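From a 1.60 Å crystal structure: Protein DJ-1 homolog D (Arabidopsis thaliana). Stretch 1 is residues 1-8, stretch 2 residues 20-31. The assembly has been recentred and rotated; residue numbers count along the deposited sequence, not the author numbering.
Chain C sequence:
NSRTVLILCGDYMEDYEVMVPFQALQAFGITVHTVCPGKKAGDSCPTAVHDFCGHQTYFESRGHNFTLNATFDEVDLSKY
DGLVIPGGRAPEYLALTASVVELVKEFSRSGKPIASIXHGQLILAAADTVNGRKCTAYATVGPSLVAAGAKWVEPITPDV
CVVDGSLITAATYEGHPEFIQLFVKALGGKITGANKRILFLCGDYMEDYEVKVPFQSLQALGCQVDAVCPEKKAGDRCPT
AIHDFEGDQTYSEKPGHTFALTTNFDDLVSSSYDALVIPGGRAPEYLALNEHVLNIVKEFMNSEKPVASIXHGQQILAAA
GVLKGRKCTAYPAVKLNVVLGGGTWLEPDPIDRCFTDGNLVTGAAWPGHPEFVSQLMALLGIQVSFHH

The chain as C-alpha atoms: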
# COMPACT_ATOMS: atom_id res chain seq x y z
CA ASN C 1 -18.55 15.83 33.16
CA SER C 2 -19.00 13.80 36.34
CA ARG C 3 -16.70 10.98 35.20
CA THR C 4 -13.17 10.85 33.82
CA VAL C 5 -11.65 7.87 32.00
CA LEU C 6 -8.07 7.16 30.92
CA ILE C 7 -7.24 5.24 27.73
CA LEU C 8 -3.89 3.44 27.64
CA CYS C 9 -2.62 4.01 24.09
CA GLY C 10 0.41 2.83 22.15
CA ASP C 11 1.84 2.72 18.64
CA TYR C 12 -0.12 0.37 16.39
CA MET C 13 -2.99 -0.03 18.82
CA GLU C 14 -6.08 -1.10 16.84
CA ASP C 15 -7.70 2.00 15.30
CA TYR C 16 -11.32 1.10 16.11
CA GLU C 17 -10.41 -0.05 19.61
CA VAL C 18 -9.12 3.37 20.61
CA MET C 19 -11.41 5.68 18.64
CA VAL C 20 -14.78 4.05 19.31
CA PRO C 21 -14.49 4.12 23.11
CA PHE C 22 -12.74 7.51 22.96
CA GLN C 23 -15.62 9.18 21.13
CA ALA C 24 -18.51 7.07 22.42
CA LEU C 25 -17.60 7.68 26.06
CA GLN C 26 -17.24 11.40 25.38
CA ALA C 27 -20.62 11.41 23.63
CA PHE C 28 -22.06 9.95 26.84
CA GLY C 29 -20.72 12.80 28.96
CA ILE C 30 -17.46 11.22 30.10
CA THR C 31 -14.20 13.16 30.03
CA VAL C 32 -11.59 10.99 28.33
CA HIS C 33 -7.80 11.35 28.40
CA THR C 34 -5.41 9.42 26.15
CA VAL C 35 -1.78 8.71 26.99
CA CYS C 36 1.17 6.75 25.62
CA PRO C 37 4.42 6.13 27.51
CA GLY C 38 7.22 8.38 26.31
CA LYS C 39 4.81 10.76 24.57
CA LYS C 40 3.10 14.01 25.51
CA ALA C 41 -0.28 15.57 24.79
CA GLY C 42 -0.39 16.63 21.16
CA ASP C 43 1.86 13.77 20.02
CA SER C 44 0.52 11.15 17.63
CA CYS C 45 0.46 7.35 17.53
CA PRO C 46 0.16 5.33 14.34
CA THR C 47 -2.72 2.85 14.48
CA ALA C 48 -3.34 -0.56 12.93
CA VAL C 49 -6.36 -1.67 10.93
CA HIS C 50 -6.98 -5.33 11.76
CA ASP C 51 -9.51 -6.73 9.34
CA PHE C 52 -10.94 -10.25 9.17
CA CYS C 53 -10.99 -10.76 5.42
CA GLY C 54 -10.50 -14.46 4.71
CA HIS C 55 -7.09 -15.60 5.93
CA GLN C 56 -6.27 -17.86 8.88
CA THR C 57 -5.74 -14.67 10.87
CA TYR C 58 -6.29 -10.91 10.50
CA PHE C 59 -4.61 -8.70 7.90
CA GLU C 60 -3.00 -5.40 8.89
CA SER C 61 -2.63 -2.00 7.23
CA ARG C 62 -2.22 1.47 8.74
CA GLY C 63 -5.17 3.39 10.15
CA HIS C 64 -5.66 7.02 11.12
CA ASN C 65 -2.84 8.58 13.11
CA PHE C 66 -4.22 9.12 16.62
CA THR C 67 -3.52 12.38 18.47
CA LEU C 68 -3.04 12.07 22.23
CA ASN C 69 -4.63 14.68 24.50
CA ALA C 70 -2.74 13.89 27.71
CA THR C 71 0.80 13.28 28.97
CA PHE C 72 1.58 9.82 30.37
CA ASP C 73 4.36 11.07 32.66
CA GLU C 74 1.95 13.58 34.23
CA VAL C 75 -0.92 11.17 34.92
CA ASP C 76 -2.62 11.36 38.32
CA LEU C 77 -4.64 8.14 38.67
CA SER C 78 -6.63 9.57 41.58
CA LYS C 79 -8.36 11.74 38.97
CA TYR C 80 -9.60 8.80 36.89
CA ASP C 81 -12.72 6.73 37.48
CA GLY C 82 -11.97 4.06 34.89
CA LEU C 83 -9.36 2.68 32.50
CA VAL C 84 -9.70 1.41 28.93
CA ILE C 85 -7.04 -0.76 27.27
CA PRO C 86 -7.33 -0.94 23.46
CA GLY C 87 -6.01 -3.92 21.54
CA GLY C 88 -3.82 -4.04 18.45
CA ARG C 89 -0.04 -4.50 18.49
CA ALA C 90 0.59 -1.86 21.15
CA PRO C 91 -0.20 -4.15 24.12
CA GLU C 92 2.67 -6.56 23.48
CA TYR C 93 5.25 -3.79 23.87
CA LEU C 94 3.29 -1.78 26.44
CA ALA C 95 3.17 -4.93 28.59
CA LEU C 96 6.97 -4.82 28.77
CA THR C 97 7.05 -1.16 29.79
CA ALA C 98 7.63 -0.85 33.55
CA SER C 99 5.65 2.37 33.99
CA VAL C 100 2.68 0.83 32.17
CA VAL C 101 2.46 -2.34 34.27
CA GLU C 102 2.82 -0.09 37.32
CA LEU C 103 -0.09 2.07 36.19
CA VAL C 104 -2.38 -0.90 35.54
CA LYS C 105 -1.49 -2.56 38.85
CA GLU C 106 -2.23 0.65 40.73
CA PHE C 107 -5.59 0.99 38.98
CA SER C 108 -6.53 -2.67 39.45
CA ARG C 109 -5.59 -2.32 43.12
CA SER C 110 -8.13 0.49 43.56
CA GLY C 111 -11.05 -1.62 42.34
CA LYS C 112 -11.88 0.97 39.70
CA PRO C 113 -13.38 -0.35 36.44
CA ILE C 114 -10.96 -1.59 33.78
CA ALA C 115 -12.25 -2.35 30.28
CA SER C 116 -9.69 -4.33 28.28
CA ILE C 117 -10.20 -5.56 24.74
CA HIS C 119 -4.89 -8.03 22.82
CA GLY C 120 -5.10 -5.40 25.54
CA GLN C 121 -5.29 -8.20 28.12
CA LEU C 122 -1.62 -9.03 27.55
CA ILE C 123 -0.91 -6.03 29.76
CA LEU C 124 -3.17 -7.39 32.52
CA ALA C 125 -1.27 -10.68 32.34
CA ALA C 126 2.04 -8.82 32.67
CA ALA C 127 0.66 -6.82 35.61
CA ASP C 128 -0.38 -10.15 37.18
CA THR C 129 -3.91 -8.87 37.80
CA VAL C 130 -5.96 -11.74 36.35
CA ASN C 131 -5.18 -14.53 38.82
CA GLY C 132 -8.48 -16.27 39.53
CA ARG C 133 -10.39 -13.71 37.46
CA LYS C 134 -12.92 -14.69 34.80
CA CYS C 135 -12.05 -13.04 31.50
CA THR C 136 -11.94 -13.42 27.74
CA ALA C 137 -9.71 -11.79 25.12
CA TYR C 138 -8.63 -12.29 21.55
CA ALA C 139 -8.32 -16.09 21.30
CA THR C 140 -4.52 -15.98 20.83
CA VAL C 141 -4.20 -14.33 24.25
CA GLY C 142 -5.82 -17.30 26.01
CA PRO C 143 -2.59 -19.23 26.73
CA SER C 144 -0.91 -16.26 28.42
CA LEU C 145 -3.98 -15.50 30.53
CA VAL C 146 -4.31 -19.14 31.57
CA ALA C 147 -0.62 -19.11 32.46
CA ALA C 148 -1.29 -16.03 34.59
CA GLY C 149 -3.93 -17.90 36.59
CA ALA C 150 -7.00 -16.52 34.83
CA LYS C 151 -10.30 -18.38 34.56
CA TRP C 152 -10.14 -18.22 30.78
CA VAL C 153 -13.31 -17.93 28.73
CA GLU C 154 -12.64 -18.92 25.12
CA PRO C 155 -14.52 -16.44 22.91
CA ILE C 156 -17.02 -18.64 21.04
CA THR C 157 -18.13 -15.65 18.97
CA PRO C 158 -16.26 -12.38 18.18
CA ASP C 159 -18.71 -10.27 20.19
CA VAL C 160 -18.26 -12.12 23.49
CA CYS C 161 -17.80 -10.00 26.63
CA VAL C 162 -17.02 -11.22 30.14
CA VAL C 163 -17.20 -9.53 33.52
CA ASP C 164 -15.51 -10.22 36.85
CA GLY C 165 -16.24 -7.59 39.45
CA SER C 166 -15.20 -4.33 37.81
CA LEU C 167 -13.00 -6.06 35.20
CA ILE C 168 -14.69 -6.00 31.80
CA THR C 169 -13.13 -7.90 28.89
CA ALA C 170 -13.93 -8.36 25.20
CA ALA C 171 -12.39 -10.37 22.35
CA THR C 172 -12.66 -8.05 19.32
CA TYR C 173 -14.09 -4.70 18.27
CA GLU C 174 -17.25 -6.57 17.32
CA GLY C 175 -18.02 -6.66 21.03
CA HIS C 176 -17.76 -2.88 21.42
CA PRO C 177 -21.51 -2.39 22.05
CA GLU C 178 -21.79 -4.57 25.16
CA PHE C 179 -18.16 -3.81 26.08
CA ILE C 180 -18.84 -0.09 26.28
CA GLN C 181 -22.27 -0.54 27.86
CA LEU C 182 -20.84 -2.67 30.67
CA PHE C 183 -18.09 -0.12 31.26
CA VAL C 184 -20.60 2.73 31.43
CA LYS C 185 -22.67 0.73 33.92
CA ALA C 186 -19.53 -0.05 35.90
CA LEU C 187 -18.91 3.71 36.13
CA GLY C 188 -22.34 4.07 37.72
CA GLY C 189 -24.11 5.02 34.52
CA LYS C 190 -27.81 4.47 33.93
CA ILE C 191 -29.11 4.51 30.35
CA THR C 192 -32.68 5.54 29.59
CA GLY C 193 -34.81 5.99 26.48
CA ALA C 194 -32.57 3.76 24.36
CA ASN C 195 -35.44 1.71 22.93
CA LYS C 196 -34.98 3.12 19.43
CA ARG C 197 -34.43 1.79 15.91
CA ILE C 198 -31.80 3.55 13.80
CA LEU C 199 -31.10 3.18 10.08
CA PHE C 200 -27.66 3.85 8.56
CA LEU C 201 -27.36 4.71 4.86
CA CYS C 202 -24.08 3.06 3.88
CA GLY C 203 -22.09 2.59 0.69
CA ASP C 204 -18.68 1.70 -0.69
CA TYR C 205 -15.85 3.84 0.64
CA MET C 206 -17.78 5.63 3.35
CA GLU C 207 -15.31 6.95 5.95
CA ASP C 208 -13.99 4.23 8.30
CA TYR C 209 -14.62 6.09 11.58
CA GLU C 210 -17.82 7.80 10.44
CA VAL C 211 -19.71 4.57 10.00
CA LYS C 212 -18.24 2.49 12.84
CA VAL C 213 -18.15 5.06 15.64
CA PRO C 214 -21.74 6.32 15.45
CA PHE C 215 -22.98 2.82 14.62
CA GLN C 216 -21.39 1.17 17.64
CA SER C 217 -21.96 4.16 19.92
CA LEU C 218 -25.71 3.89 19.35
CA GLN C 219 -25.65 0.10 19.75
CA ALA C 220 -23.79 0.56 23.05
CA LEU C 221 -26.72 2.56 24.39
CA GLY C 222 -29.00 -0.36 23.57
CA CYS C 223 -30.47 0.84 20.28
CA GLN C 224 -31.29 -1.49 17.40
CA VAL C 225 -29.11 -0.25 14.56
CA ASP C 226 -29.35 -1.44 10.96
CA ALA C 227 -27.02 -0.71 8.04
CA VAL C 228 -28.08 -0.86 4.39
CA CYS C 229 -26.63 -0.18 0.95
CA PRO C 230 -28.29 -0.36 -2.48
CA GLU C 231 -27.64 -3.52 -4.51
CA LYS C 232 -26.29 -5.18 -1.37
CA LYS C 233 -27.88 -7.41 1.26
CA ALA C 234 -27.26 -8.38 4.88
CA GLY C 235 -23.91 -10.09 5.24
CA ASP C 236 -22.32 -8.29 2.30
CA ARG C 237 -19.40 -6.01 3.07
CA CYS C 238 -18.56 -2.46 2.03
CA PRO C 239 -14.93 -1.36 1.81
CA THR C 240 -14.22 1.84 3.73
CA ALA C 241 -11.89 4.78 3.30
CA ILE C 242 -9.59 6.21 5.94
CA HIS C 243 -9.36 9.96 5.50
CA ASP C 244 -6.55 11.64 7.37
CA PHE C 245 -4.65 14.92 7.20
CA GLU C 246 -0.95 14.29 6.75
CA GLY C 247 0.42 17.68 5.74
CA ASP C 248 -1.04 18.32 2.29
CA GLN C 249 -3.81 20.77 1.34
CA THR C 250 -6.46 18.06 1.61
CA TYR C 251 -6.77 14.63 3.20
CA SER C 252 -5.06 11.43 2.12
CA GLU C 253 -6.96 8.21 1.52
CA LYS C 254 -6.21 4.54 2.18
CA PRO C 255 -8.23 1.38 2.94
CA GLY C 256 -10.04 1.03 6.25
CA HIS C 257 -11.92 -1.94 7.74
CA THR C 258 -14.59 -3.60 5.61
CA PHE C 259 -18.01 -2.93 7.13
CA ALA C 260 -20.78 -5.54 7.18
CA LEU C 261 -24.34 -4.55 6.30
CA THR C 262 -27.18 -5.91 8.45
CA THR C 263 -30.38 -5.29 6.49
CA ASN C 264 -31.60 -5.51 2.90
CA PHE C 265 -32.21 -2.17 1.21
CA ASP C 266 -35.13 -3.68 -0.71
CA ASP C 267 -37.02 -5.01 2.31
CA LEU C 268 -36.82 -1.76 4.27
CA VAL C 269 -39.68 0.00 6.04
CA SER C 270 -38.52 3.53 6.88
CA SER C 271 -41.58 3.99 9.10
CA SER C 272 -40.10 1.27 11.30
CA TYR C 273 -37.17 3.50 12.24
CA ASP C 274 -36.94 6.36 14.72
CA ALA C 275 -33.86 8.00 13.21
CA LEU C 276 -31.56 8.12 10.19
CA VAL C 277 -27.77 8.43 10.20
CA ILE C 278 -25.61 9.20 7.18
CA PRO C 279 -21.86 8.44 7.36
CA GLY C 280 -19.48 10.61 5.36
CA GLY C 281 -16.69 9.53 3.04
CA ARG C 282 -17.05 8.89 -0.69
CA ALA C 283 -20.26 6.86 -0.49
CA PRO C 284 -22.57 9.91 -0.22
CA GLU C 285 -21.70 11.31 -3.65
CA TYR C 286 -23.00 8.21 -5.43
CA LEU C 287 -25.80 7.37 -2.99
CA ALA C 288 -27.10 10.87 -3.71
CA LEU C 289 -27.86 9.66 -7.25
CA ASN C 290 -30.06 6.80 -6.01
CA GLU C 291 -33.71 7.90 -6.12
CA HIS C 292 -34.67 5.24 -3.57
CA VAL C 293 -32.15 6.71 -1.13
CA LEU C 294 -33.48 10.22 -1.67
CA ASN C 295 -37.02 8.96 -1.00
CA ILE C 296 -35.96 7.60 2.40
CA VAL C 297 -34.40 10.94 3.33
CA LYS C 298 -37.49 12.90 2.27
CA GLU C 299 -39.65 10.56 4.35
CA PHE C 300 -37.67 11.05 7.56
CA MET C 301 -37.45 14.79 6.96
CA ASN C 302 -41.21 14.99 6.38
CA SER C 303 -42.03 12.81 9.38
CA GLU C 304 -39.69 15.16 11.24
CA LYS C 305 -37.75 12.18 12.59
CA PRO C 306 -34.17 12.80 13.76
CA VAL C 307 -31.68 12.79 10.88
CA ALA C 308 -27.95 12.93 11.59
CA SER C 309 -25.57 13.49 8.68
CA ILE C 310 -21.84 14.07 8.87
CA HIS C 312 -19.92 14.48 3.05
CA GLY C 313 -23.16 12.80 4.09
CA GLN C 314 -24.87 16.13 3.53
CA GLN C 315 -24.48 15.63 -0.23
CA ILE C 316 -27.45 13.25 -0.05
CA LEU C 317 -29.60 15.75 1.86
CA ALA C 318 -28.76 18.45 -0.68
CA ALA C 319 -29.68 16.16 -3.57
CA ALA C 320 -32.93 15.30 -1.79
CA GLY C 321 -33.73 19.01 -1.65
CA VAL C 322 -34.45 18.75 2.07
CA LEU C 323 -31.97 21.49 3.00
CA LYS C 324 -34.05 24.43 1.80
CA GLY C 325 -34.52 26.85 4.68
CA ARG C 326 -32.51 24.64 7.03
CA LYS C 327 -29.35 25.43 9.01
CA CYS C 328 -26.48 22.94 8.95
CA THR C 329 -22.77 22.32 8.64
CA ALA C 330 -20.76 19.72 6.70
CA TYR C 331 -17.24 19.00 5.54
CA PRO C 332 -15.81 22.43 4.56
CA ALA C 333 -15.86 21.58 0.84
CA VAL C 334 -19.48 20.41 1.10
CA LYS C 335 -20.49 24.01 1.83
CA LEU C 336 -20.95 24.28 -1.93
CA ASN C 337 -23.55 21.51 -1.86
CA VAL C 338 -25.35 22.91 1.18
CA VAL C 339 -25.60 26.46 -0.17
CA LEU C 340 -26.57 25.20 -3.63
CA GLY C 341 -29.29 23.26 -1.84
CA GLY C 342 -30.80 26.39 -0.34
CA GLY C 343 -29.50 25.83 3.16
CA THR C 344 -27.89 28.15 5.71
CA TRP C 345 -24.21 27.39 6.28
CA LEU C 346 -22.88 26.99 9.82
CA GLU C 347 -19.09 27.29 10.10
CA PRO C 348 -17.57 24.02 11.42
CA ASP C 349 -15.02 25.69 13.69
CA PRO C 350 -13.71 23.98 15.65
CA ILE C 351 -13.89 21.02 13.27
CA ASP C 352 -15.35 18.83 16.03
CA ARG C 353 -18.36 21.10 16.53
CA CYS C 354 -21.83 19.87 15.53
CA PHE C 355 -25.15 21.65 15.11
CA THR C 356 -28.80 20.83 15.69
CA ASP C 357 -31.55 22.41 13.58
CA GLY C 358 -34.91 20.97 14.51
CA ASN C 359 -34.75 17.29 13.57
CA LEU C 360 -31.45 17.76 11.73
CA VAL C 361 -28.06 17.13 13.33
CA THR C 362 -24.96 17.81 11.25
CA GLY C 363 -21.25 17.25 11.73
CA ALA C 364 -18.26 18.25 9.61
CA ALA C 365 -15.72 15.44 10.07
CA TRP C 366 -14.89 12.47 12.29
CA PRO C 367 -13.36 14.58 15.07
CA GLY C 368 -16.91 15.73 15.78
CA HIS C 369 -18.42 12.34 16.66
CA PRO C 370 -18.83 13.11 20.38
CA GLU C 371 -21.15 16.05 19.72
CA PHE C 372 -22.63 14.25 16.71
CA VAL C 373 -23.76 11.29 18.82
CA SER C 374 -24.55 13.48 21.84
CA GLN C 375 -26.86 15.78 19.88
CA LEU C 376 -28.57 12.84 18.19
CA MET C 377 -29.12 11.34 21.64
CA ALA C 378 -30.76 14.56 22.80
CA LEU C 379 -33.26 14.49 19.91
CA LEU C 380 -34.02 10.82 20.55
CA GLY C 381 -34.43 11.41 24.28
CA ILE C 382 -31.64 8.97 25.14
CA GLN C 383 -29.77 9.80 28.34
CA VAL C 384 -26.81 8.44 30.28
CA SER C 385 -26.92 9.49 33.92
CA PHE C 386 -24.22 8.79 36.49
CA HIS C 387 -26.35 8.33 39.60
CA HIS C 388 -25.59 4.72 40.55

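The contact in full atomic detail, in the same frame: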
# COMPACT_ATOMS: atom_id res chain seq x y z
N ASN C 1 -17.95 14.92 32.14
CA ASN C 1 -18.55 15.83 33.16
C ASN C 1 -18.33 15.33 34.58
O ASN C 1 -17.45 15.82 35.29
CB ASN C 1 -20.05 16.00 32.90
CG ASN C 1 -20.74 16.84 33.96
OD1 ASN C 1 -20.35 17.97 34.23
ND2 ASN C 1 -21.79 16.28 34.56
N SER C 2 -19.12 14.35 34.99
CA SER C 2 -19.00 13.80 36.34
C SER C 2 -18.13 12.55 36.40
O SER C 2 -17.95 11.95 37.46
CB SER C 2 -20.39 13.48 36.91
OG SER C 2 -21.07 12.54 36.09
N ARG C 3 -17.58 12.15 35.25
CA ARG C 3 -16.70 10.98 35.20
C ARG C 3 -15.52 11.25 34.28
O ARG C 3 -15.63 11.98 33.30
CB ARG C 3 -17.47 9.75 34.69
CG ARG C 3 -18.53 9.20 35.65
CD ARG C 3 -17.89 8.60 36.90
NE ARG C 3 -18.89 8.04 37.82
CZ ARG C 3 -19.67 8.76 38.62
NH1 ARG C 3 -19.59 10.08 38.63
NH2 ARG C 3 -20.55 8.15 39.41
N THR C 4 -14.37 10.67 34.61
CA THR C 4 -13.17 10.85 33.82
C THR C 4 -12.50 9.49 33.61
O THR C 4 -12.21 8.78 34.57
CB THR C 4 -12.19 11.82 34.50
OG1 THR C 4 -12.86 13.06 34.74
CG2 THR C 4 -10.98 12.08 33.63
N VAL C 5 -12.25 9.15 32.35
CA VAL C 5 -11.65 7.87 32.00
C VAL C 5 -10.31 8.05 31.30
O VAL C 5 -10.11 9.01 30.55
CB VAL C 5 -12.59 7.06 31.09
CG1 VAL C 5 -11.87 5.86 30.50
CG2 VAL C 5 -13.82 6.62 31.88
N LEU C 6 -9.39 7.12 31.54
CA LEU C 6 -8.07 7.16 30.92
C LEU C 6 -7.97 6.00 29.92
O LEU C 6 -8.39 4.88 30.22
CB LEU C 6 -6.99 7.00 31.99
CG LEU C 6 -5.53 7.06 31.53
CD1 LEU C 6 -5.22 8.46 31.01
CD2 LEU C 6 -4.60 6.70 32.68
N ILE C 7 -7.43 6.28 28.74
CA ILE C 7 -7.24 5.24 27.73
C ILE C 7 -5.74 5.04 27.56
O ILE C 7 -4.99 5.99 27.29
CB ILE C 7 -7.87 5.62 26.37
CG1 ILE C 7 -9.39 5.77 26.51
CG2 ILE C 7 -7.56 4.53 25.33
CD1 ILE C 7 -10.12 6.05 25.19
N LEU C 8 -5.30 3.80 27.75
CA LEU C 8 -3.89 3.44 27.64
C LEU C 8 -3.56 3.15 26.18
O LEU C 8 -3.84 2.06 25.67
CB LEU C 8 -3.60 2.22 28.51
CG LEU C 8 -2.20 1.60 28.47
CD1 LEU C 8 -1.15 2.64 28.83
CD2 LEU C 8 -2.16 0.44 29.45
N VAL C 20 -13.39 4.27 18.94
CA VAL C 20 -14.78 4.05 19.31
C VAL C 20 -15.02 4.38 20.79
O VAL C 20 -15.90 5.18 21.12
CB VAL C 20 -15.25 2.61 18.99
CG1 VAL C 20 -16.69 2.41 19.46
CG2 VAL C 20 -15.17 2.37 17.49
N PRO C 21 -14.24 3.78 21.71
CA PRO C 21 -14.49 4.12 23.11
C PRO C 21 -14.16 5.58 23.42
O PRO C 21 -14.83 6.22 24.23
CB PRO C 21 -13.60 3.14 23.88
CG PRO C 21 -12.49 2.87 22.92
CD PRO C 21 -13.20 2.74 21.60
N PHE C 22 -13.14 6.12 22.75
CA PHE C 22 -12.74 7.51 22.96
C PHE C 22 -13.89 8.47 22.66
O PHE C 22 -14.18 9.38 23.44
CB PHE C 22 -11.54 7.87 22.07
CG PHE C 22 -11.08 9.30 22.20
CD1 PHE C 22 -10.63 9.79 23.43
CD2 PHE C 22 -11.08 10.15 21.10
CE1 PHE C 22 -10.19 11.11 23.56
CE2 PHE C 22 -10.65 11.48 21.22
CZ PHE C 22 -10.20 11.96 22.45
N GLN C 23 -14.54 8.29 21.51
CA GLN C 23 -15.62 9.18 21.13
C GLN C 23 -16.98 8.80 21.72
O GLN C 23 -17.78 9.67 22.05
CB GLN C 23 -15.70 9.27 19.61
CG GLN C 23 -14.38 9.71 18.99
CD GLN C 23 -14.50 10.01 17.52
OE1 GLN C 23 -14.86 9.15 16.72
NE2 GLN C 23 -14.19 11.25 17.15
N ALA C 24 -17.24 7.51 21.86
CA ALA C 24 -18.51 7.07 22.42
C ALA C 24 -18.62 7.54 23.87
O ALA C 24 -19.62 8.13 24.26
CB ALA C 24 -18.62 5.55 22.37
N LEU C 25 -17.59 7.28 24.66
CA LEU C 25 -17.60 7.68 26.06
C LEU C 25 -17.79 9.19 26.19
O LEU C 25 -18.54 9.65 27.05
CB LEU C 25 -16.32 7.23 26.76
CG LEU C 25 -16.14 5.71 26.84
CD1 LEU C 25 -14.84 5.40 27.55
CD2 LEU C 25 -17.31 5.06 27.58
N GLN C 26 -17.10 9.95 25.34
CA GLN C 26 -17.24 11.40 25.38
C GLN C 26 -18.68 11.78 25.03
O GLN C 26 -19.27 12.66 25.66
CB GLN C 26 -16.27 12.05 24.39
CG GLN C 26 -14.85 12.11 24.91
CD GLN C 26 -13.92 12.83 23.96
OE1 GLN C 26 -13.47 12.27 22.97
NE2 GLN C 26 -13.63 14.09 24.27
N ALA C 27 -19.25 11.11 24.04
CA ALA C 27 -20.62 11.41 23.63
C ALA C 27 -21.58 11.18 24.80
O ALA C 27 -22.62 11.84 24.89
CB ALA C 27 -21.03 10.54 22.45
N PHE C 28 -21.22 10.27 25.69
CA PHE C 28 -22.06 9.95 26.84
C PHE C 28 -21.81 10.84 28.05
O PHE C 28 -22.34 10.58 29.13
CB PHE C 28 -21.87 8.49 27.24
CG PHE C 28 -22.11 7.51 26.12
CD1 PHE C 28 -22.89 7.86 25.02
CD2 PHE C 28 -21.57 6.23 26.18
CE1 PHE C 28 -23.12 6.95 23.99
CE2 PHE C 28 -21.80 5.31 25.16
CZ PHE C 28 -22.58 5.68 24.06
N GLY C 29 -21.00 11.87 27.87
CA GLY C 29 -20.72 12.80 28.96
C GLY C 29 -19.53 12.46 29.83
O GLY C 29 -19.41 12.98 30.94
N ILE C 30 -18.65 11.60 29.34
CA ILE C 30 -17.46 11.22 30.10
C ILE C 30 -16.24 11.95 29.56
O ILE C 30 -16.05 12.03 28.35
CB ILE C 30 -17.20 9.70 30.01
CG1 ILE C 30 -18.40 8.92 30.56
CG2 ILE C 30 -15.94 9.33 30.77
CD1 ILE C 30 -18.32 7.42 30.32
N THR C 31 -15.42 12.49 30.46
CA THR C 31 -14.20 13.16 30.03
C THR C 31 -13.18 12.06 29.82
O THR C 31 -12.97 11.23 30.70
CB THR C 31 -13.68 14.13 31.12
OG1 THR C 31 -14.61 15.20 31.28
CG2 THR C 31 -12.32 14.70 30.72

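Stretch 1 runs as a strand through Thr 4 to Leu 8. Stretch 2 begins in a helix that ends at Ala 27, turns through Phe 28 and Gly 29, and passes into a second strand. The first strand and the helix run almost antiparallel, at 175°, with their axes 10.0 Å apart at closest approach. The turn reverses the chain, so the second strand lies parallel to the first. Thr 4 pairs with Thr 31, their CA atoms about 4.5 Å apart.

Two backbone hydrogen bonds fix this register. Thr 31 N donates to Arg 3 O at 2.9 Å, and Val 5 N donates to Thr 31 O at 2.8 Å. Both are nearly straight, at 164°. Thr 31 thus bonds to the residues before and after Thr 4, as expected for parallel strands. Thr 4 CA also lies 3.1 Å from Thr 31 O, in a CA-H...O contact. At the chain start, Asn 1 N donates to Gly 29 O at 2.7 Å, and makes a weak bond to Thr 31 OG1 at 3.5 Å.

Gly 29 has phi/psi of 91/17. A CB there would be jammed against the preceding carbonyl O, so the turn itself calls for glycine. The turn is held by Gly 29 N to Gln 26 O at 2.9 Å and Ile 30 N to Leu 25 O at 3.0 Å.

The side chains of Thr 4 and Thr 31 share one face of the sheet. Val 5 packs against both parts of stretch 2: its CG2 lies 3.6 Å from Ile 30 CG2, and its CG1 lies 4.2 Å from Leu 25 CD1 on the helix. Further along, Ile 7 points toward the helix. Ile 7 CD1 lies 3.9 Å from Phe 22 CB and sits at the edge of the Phe 22 ring. These contacts are apolar and largely buried.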